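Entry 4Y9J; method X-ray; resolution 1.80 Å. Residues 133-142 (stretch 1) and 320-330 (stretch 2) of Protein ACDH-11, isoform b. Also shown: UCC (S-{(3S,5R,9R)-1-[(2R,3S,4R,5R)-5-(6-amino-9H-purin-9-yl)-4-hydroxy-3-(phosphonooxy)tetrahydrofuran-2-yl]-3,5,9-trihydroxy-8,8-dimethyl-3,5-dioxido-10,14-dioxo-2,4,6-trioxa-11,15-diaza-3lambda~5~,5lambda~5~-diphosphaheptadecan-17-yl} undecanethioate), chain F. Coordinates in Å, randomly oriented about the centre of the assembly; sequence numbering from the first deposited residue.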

ATOM      1  N   PHE B 133      28.684  11.562 -14.500  1.00 35.06           N
ATOM      2  CA  PHE B 133      28.485  12.587 -13.496  1.00 36.89           C
ATOM      3  C   PHE B 133      27.188  13.417 -13.720  1.00 36.03           C
ATOM      4  O   PHE B 133      26.500  13.784 -12.756  1.00 36.04           O
ATOM      5  CB  PHE B 133      29.722  13.452 -13.385  1.00 37.11           C
ATOM      6  CG  PHE B 133      29.579  14.675 -12.476  1.00 38.12           C
ATOM      7  CD1 PHE B 133      29.584  14.577 -11.073  1.00 36.92           C
ATOM      8  CD2 PHE B 133      29.401  15.942 -13.055  1.00 37.83           C
ATOM      9  CE1 PHE B 133      29.487  15.737 -10.297  1.00 39.42           C
ATOM     10  CE2 PHE B 133      29.327  17.085 -12.283  1.00 41.72           C
ATOM     11  CZ  PHE B 133      29.381  16.996 -10.920  1.00 39.00           C
ATOM     12  N   LEU B 134      26.871  13.737 -14.971  1.00 34.92           N
ATOM     13  CA  LEU B 134      25.610  14.385 -15.291  1.00 36.37           C
ATOM     14  C   LEU B 134      24.408  13.434 -15.057  1.00 36.31           C
ATOM     15  O   LEU B 134      23.364  13.850 -14.519  1.00 34.69           O
ATOM     16  CB  LEU B 134      25.607  14.884 -16.712  1.00 36.91           C
ATOM     17  CG  LEU B 134      26.726  15.857 -17.066  1.00 39.60           C
ATOM     18  CD1 LEU B 134      26.548  16.201 -18.540  1.00 40.27           C
ATOM     19  CD2 LEU B 134      26.667  17.098 -16.195  1.00 41.72           C
ATOM     20  N   PHE B 135      24.584  12.147 -15.370  1.00 35.77           N
ATOM     21  CA  PHE B 135      23.496  11.163 -15.303  1.00 33.51           C
ATOM     22  C   PHE B 135      23.141  10.845 -13.860  1.00 32.54           C
ATOM     23  O   PHE B 135      21.949  10.804 -13.500  1.00 31.10           O
ATOM     24  CB  PHE B 135      23.908   9.871 -16.077  1.00 33.27           C
ATOM     25  CG  PHE B 135      22.864   8.794 -16.117  1.00 33.93           C
ATOM     26  CD1 PHE B 135      21.593   9.059 -16.622  1.00 35.22           C
ATOM     27  CD2 PHE B 135      23.137   7.529 -15.647  1.00 34.19           C
ATOM     28  CE1 PHE B 135      20.631   8.088 -16.720  1.00 35.56           C
ATOM     29  CE2 PHE B 135      22.147   6.537 -15.705  1.00 34.80           C
ATOM     30  CZ  PHE B 135      20.922   6.809 -16.268  1.00 34.99           C
ATOM     31  N   SER B 136      24.166  10.642 -13.030  1.00 31.33           N
ATOM     32  CA  SER B 136      23.994   9.937 -11.742  1.00 30.62           C
ATOM     33  C   SER B 136      22.872  10.460 -10.805  1.00 30.06           C
ATOM     34  O   SER B 136      22.059   9.665 -10.338  1.00 29.80           O
ATOM     35  CB  SER B 136      25.348   9.846 -11.046  1.00 32.41           C
ATOM     36  OG  SER B 136      25.284   8.842 -10.050  1.00 32.94           O
ATOM     37  N   PRO B 137      22.789  11.787 -10.555  1.00 31.73           N
ATOM     38  CA  PRO B 137      21.750  12.245  -9.661  1.00 32.70           C
ATOM     39  C   PRO B 137      20.356  12.273 -10.277  1.00 32.97           C
ATOM     40  O   PRO B 137      19.383  12.428  -9.546  1.00 32.23           O
ATOM     41  CB  PRO B 137      22.193  13.664  -9.285  1.00 33.36           C
ATOM     42  CG  PRO B 137      23.123  14.095 -10.375  1.00 36.14           C
ATOM     43  CD  PRO B 137      23.752  12.855 -10.868  1.00 34.31           C
ATOM     44  N   SER B 138      20.233  12.094 -11.574  1.00 31.23           N
ATOM     45  CA  SER B 138      18.924  11.874 -12.166  1.00 30.85           C
ATOM     46  C   SER B 138      18.570  10.469 -12.599  1.00 31.91           C
ATOM     47  O   SER B 138      17.515  10.263 -13.221  1.00 32.32           O
ATOM     48  CB  SER B 138      18.833  12.731 -13.409  1.00 32.56           C
ATOM     49  OG  SER B 138      18.881  14.085 -13.030  1.00 35.42           O
ATOM     50  N   ALA B 139      19.415   9.490 -12.278  1.00 29.82           N
ATOM     51  CA  ALA B 139      19.384   8.207 -12.907  1.00 30.68           C
ATOM     52  C   ALA B 139      18.366   7.258 -12.328  1.00 29.37           C
ATOM     53  O   ALA B 139      18.182   6.193 -12.846  1.00 30.55           O
ATOM     54  CB  ALA B 139      20.774   7.555 -12.775  1.00 31.30           C
ATOM     55  N   GLY B 140      17.739   7.641 -11.234  1.00 31.31           N
ATOM     56  CA  GLY B 140      16.864   6.698 -10.541  1.00 29.90           C
ATOM     57  C   GLY B 140      17.602   5.429 -10.162  1.00 28.90           C
ATOM     58  O   GLY B 140      17.050   4.363 -10.212  1.00 29.77           O
ATOM     59  N   LEU B 141      18.882   5.563  -9.830  1.00 25.65           N
ATOM     60  CA  LEU B 141      19.766   4.479  -9.528  1.00 25.65           C
ATOM     61  C   LEU B 141      20.126   3.499 -10.632  1.00 26.32           C
ATOM     62  O   LEU B 141      20.737   2.446 -10.396  1.00 27.00           O
ATOM     63  CB  LEU B 141      19.300   3.740  -8.228  1.00 25.97           C
ATOM     64  CG  LEU B 141      20.104   4.050  -7.007  1.00 26.34           C
ATOM     65  CD1 LEU B 141      21.547   3.547  -7.158  1.00 29.92           C
ATOM     66  CD2 LEU B 141      20.065   5.509  -6.624  1.00 26.08           C
ATOM     67  N   VAL B 142      19.780   3.837 -11.862  1.00 26.73           N
ATOM     68  CA  VAL B 142      20.325   3.143 -13.022  1.00 29.21           C
ATOM     69  C   VAL B 142      21.855   3.277 -13.100  1.00 29.81           C
ATOM     70  O   VAL B 142      22.500   2.398 -13.684  1.00 29.41           O
ATOM     71  CB  VAL B 142      19.534   3.492 -14.308  1.00 29.52           C
ATOM     72  CG1 VAL B 142      20.210   2.851 -15.547  1.00 29.53           C
ATOM     73  CG2 VAL B 142      18.133   2.904 -14.166  1.00 30.27           C
ATOM     74  N   ALA B 320      32.228   7.026  -6.674  1.00 30.67           N
ATOM     75  CA  ALA B 320      32.653   8.378  -6.406  1.00 31.77           C
ATOM     76  C   ALA B 320      31.913   9.413  -7.235  1.00 32.16           C
ATOM     77  O   ALA B 320      31.621  10.518  -6.778  1.00 31.02           O
ATOM     78  CB  ALA B 320      34.162   8.505  -6.598  1.00 34.58           C
ATOM     79  N   VAL B 321      31.678   9.051  -8.497  1.00 32.11           N
ATOM     80  CA  VAL B 321      30.850   9.842  -9.412  1.00 31.76           C
ATOM     81  C   VAL B 321      29.464  10.124  -8.778  1.00 30.58           C
ATOM     82  O   VAL B 321      28.990  11.248  -8.817  1.00 31.21           O
ATOM     83  CB  VAL B 321      30.662   9.178 -10.759  1.00 31.93           C
ATOM     84  CG1 VAL B 321      29.594   9.910 -11.564  1.00 32.71           C
ATOM     85  CG2 VAL B 321      31.940   9.153 -11.552  1.00 35.64           C
ATOM     86  N   ALA B 322      28.873   9.102  -8.186  1.00 29.91           N
ATOM     87  CA  ALA B 322      27.567   9.189  -7.560  1.00 29.91           C
ATOM     88  C   ALA B 322      27.622  10.090  -6.320  1.00 30.79           C
ATOM     89  O   ALA B 322      26.790  10.965  -6.188  1.00 30.51           O
ATOM     90  CB  ALA B 322      27.102   7.829  -7.153  1.00 30.92           C
ATOM     91  N   SER B 323      28.633   9.911  -5.467  1.00 28.73           N
ATOM     92  CA  SER B 323      28.795  10.760  -4.307  1.00 28.77           C
ATOM     93  C   SER B 323      28.853  12.225  -4.725  1.00 31.65           C
ATOM     94  O   SER B 323      28.187  13.091  -4.160  1.00 32.28           O
ATOM     95  CB  SER B 323      30.072  10.371  -3.546  1.00 29.05           C
ATOM     96  OG  SER B 323      29.952   9.118  -2.937  1.00 29.25           O
ATOM     97  N   LEU B 324      29.672  12.516  -5.703  1.00 31.23           N
ATOM     98  CA  LEU B 324      29.903  13.855  -6.168  1.00 33.76           C
ATOM     99  C   LEU B 324      28.681  14.392  -6.897  1.00 32.34           C
ATOM    100  O   LEU B 324      28.403  15.594  -6.816  1.00 33.09           O
ATOM    101  CB  LEU B 324      31.147  13.914  -7.060  1.00 34.79           C
ATOM    102  CG  LEU B 324      32.442  13.771  -6.231  1.00 39.80           C
ATOM    103  CD1 LEU B 324      33.615  13.391  -7.068  1.00 42.74           C
ATOM    104  CD2 LEU B 324      32.723  15.033  -5.451  1.00 43.40           C
ATOM    105  N   GLY B 325      27.990  13.512  -7.602  1.00 31.24           N
ATOM    106  CA  GLY B 325      26.735  13.862  -8.249  1.00 31.68           C
ATOM    107  C   GLY B 325      25.659  14.381  -7.257  1.00 30.21           C
ATOM    108  O   GLY B 325      25.042  15.452  -7.506  1.00 30.60           O
ATOM    109  N   TYR B 326      25.546  13.714  -6.130  1.00 29.88           N
ATOM    110  CA  TYR B 326      24.599  14.127  -5.071  1.00 30.69           C
ATOM    111  C   TYR B 326      25.020  15.444  -4.407  1.00 31.52           C
ATOM    112  O   TYR B 326      24.171  16.312  -4.142  1.00 30.25           O
ATOM    113  CB  TYR B 326      24.431  13.040  -4.025  1.00 31.12           C
ATOM    114  CG  TYR B 326      23.775  11.792  -4.581  1.00 30.35           C
ATOM    115  CD1 TYR B 326      22.577  11.861  -5.228  1.00 29.29           C
ATOM    116  CD2 TYR B 326      24.362  10.536  -4.455  1.00 29.45           C
ATOM    117  CE1 TYR B 326      21.970  10.730  -5.747  1.00 30.40           C
ATOM    118  CE2 TYR B 326      23.746   9.399  -4.948  1.00 29.72           C
ATOM    119  CZ  TYR B 326      22.552   9.512  -5.604  1.00 29.23           C
ATOM    120  OH  TYR B 326      21.912   8.450  -6.206  1.00 29.79           O
ATOM    121  N   MET B 327      26.322  15.581  -4.164  1.00 29.72           N
ATOM    122  CA  MET B 327      26.876  16.813  -3.601  1.00 31.91           C
ATOM    123  C   MET B 327      26.628  18.002  -4.530  1.00 32.68           C
ATOM    124  O   MET B 327      26.070  19.039  -4.139  1.00 32.03           O
ATOM    125  CB  MET B 327      28.347  16.629  -3.294  1.00 34.12           C
ATOM    126  CG  MET B 327      28.623  15.585  -2.227  1.00 35.33           C
ATOM    127  SD  MET B 327      30.309  14.850  -2.166  1.00 42.11           S
ATOM    128  CE  MET B 327      31.197  16.302  -1.927  1.00 46.96           C
ATOM    129  N   ARG B 328      26.979  17.856  -5.791  1.00 31.96           N
ATOM    130  CA  ARG B 328      26.739  18.926  -6.764  1.00 34.03           C
ATOM    131  C   ARG B 328      25.249  19.186  -6.936  1.00 33.83           C
ATOM    132  O   ARG B 328      24.839  20.357  -7.043  1.00 33.82           O
ATOM    133  CB  ARG B 328      27.376  18.577  -8.092  1.00 35.32           C
ATOM    134  CG  ARG B 328      26.978  19.479  -9.293  1.00 37.20           C
ATOM    135  CD  ARG B 328      27.318  20.928  -9.116  1.00 37.67           C
ATOM    136  NE  ARG B 328      28.761  21.090  -8.881  1.00 40.91           N
ATOM    137  CZ  ARG B 328      29.336  21.926  -8.035  1.00 43.08           C
ATOM    138  NH1 ARG B 328      28.593  22.727  -7.268  1.00 43.05           N
ATOM    139  NH2 ARG B 328      30.680  21.974  -7.954  1.00 43.00           N
ATOM    140  N   ARG B 329      24.437  18.141  -7.004  1.00 31.27           N
ATOM    141  CA  ARG B 329      23.007  18.344  -7.215  1.00 32.23           C
ATOM    142  C   ARG B 329      22.367  19.211  -6.067  1.00 31.91           C
ATOM    143  O   ARG B 329      21.662  20.172  -6.324  1.00 32.97           O
ATOM    144  CB  ARG B 329      22.266  17.004  -7.410  1.00 32.28           C
ATOM    145  CG  ARG B 329      20.760  17.120  -7.539  1.00 32.32           C
ATOM    146  CD  ARG B 329      20.381  17.979  -8.738  1.00 33.96           C
ATOM    147  NE  ARG B 329      20.799  17.393 -10.038  1.00 34.46           N
ATOM    148  CZ  ARG B 329      20.077  16.520 -10.744  1.00 35.01           C
ATOM    149  NH1 ARG B 329      18.943  16.024 -10.263  1.00 33.41           N
ATOM    150  NH2 ARG B 329      20.541  16.074 -11.910  1.00 36.75           N
ATOM    151  N   ILE B 330      22.659  18.869  -4.836  1.00 32.41           N
ATOM    152  CA  ILE B 330      22.095  19.587  -3.721  1.00 33.77           C
ATOM    153  C   ILE B 330      22.567  21.009  -3.714  1.00 33.30           C
ATOM    154  O   ILE B 330      21.783  21.888  -3.457  1.00 34.16           O
ATOM    155  CB  ILE B 330      22.218  18.825  -2.389  1.00 30.58           C
ATOM    156  CG1 ILE B 330      21.202  19.369  -1.360  1.00 33.14           C
ATOM    157  CG2 ILE B 330      23.598  18.986  -1.805  1.00 32.29           C
ATOM    158  CD1 ILE B 330      19.764  19.142  -1.774  1.00 32.05           C
TER
HETATM  159  OA1 UCC F 702      28.519  -3.590  -3.052  1.00 45.76           O
HETATM  160  CA1 UCC F 702      28.418  -4.133  -4.220  1.00 48.78           C
HETATM  161  CA2 UCC F 702      27.518  -3.722  -5.392  1.00 47.78           C
HETATM  162  CA3 UCC F 702      26.890  -2.364  -5.405  1.00 52.51           C
HETATM  163  CA4 UCC F 702      26.931  -1.716  -6.830  1.00 53.68           C
HETATM  164  CA5 UCC F 702      27.887  -0.516  -6.817  1.00 50.35           C
HETATM  165  CA6 UCC F 702      27.324   0.640  -7.568  1.00 48.77           C
HETATM  166  CA7 UCC F 702      28.267   1.832  -7.559  1.00 47.43           C
HETATM  167  CA8 UCC F 702      27.512   2.671  -8.510  1.00 49.55           C
HETATM  168  CA9 UCC F 702      27.265   4.053  -8.233  1.00 52.31           C
HETATM  169  C10 UCC F 702      25.854   4.381  -8.031  1.00 54.84           C
HETATM  170  C11 UCC F 702      25.861   4.869  -6.589  1.00 57.20           C
HETATM  171  S   UCC F 702      29.242  -5.495  -4.732  1.00 46.45           S
HETATM  172  CP1 UCC F 702      30.290  -6.101  -3.355  1.00 49.37           C
HETATM  173  CP2 UCC F 702      31.351  -5.150  -2.893  1.00 48.53           C
HETATM  174  NP1 UCC F 702      32.333  -5.791  -1.996  1.00 48.66           N
HETATM  175  CP3 UCC F 702      33.471  -5.134  -1.762  1.00 47.18           C
HETATM  176  OP1 UCC F 702      33.700  -3.985  -2.142  1.00 43.37           O
HETATM  177  CP4 UCC F 702      34.561  -5.896  -1.037  1.00 47.30           C
HETATM  178  CP5 UCC F 702      35.049  -5.065   0.158  1.00 47.06           C
HETATM  179  NP2 UCC F 702      36.205  -5.813   0.638  1.00 47.68           N
HETATM  180  CP6 UCC F 702      37.433  -5.711   0.132  1.00 48.76           C
HETATM  181  OP2 UCC F 702      37.745  -4.892  -0.721  1.00 50.21           O
HETATM  182  CP8 UCC F 702      38.462  -6.610   0.788  1.00 48.73           C
HETATM  183  OP3 UCC F 702      39.671  -5.831   1.037  1.00 47.48           O
HETATM  184  CPB UCC F 702      38.985  -7.756  -0.046  1.00 52.98           C
HETATM  185  CP7 UCC F 702      39.340  -7.509  -1.520  1.00 51.17           C
HETATM  186  CP9 UCC F 702      37.617  -8.477  -0.422  1.00 49.45           C
HETATM  187  CPA UCC F 702      39.523  -8.948   0.775  1.00 52.75           C
HETATM  188  O7  UCC F 702      39.935 -10.009  -0.124  1.00 54.11           O
HETATM  189  P2  UCC F 702      40.993 -11.129   0.378  1.00 53.12           P
HETATM  190  O21 UCC F 702      41.216 -12.162  -0.715  1.00 56.52           O
HETATM  191  O22 UCC F 702      40.600 -11.470   1.823  1.00 49.94           O
HETATM  192  O6  UCC F 702      42.307 -10.185   0.554  1.00 52.88           O
HETATM  193  P1  UCC F 702      43.701 -10.261  -0.212  1.00 58.34           P
HETATM  194  O11 UCC F 702      44.417 -11.588  -0.011  1.00 58.05           O
HETATM  195  O12 UCC F 702      44.373  -8.990   0.216  1.00 54.95           O
HETATM  196  O5' UCC F 702      43.169 -10.115  -1.787  1.00 57.41           O
HETATM  197  C5' UCC F 702      43.418 -11.179  -2.738  1.00 58.17           C
HETATM  198  C4' UCC F 702      44.110 -10.655  -4.011  1.00 58.34           C
HETATM  199  C3' UCC F 702      45.463 -10.027  -3.691  1.00 58.54           C
HETATM  200  O3' UCC F 702      46.247 -10.264  -4.834  1.00 61.18           O
HETATM  201  P3  UCC F 702      47.533 -11.180  -4.801  1.00 65.39           P
HETATM  202  O33 UCC F 702      47.939 -11.205  -6.258  1.00 61.86           O
HETATM  203  O32 UCC F 702      47.015 -12.547  -4.423  1.00 64.77           O
HETATM  204  O31 UCC F 702      48.478 -10.466  -3.802  1.00 65.76           O
HETATM  205  C2' UCC F 702      45.215  -8.530  -3.563  1.00 56.60           C
HETATM  206  O2' UCC F 702      46.288  -7.694  -3.993  1.00 55.96           O
HETATM  207  O4' UCC F 702      43.312  -9.609  -4.604  1.00 55.50           O
HETATM  208  C1' UCC F 702      44.080  -8.412  -4.589  1.00 57.70           C
HETATM  209  N9  UCC F 702      43.201  -7.244  -4.436  1.00 55.89           N
HETATM  210  C4  UCC F 702      43.234  -6.223  -5.285  1.00 54.64           C
HETATM  211  N3  UCC F 702      43.891  -5.944  -6.437  1.00 52.38           N
HETATM  212  C8  UCC F 702      42.331  -7.012  -3.425  1.00 55.36           C
HETATM  213  N7  UCC F 702      41.736  -5.823  -3.636  1.00 55.90           N
HETATM  214  C5  UCC F 702      42.237  -5.286  -4.771  1.00 53.88           C
HETATM  215  C6  UCC F 702      41.997  -4.067  -5.589  1.00 55.36           C
HETATM  216  N6  UCC F 702      41.082  -3.158  -5.167  1.00 55.29           N
HETATM  217  N1  UCC F 702      42.771  -3.877  -6.705  1.00 54.55           N
HETATM  218  C2  UCC F 702      43.680  -4.793  -7.099  1.00 53.38           C
HETATM  219  O   HOH W   1      22.955  16.126 -13.250  1.00 34.69           O
HETATM  220  O   HOH W   2      23.455   7.446  -8.404  1.00 31.84           O
HETATM  221  O   HOH W   3      24.522  11.152  -8.046  1.00 33.22           O

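The most unusual feature of this contact is how little direct polar bonding it contains: one direct hydrogen bond is clear, and three ordered waters also bridge the stretches. The closest pair of CA atoms is P137 CA and G325 CA, 5.4 Å apart. A CB modelled ideally on G325 would point toward stretch 1 and fall 3.1 Å from P137 CD, a tight distance, and 3.6 Å from S136 CB. Glycine therefore leaves room for the proline ring, and P137 CG rests 3.7 Å from G325 O.

F133 fills a hole in the surface of the stretch 2 helix. Its CA-to-CB bond points sideways, but with chi1 at 173° (t) the ring reaches across and sits as a knob among V321, L324, G325 and R328. F133 CE1 is 3.6 Å from L324 O, which lies at the ring edge near its plane, and 4.1 Å from L324 CB; F133 CZ is 3.8 Å from R328 CB. At the root of the side chain, V321 CG1 lies 3.5 Å from F133 CA and 4.0 Å from F133 CB. The ring suits the slot by its reach: it meets L324 O and V321 O at its edge, while its rim atoms also touch L324 CB and R328 CB.

The direct hydrogen bond runs from R329 NH2 to S138 OG, 2.8 Å long with an N-H...O angle of 166°. The hydroxyl lies near the guanidinium plane, as suits a donor NH, while P137 CG covers one guanidinium face at 3.6 Å from R329 NH2. The same nitrogen donates to water 1 (R329 NH2 to water O, 2.8 Å), which in turn donates to L134 O (water O to L134 O, 2.6 Å). Arginine thus reaches S138 OG directly and L134 O through water 1, both from NH2, while its flat group packs against proline.

S136 is small and points toward the helix, so its OG can approach A322 CA to 3.4 Å. Two waters link this serine to the helix: water 2 lies 2.8 Å from S136 OG and 2.9 Å from Y326 OH, whereas water 3 lies 3.2 Å from S136 OG and donates to A322 O over 2.9 Å from its own O. The Y326 side chain, with chi1 at -66° (m), also brings OH within 3.5 Å of L141 CD2.

The two stretches bury 559 Å² together, with F133 and P137 contributing the largest areas. A322 also meets the acyl chain of the bound thioester, its CB 3.3 Å from UCC C11.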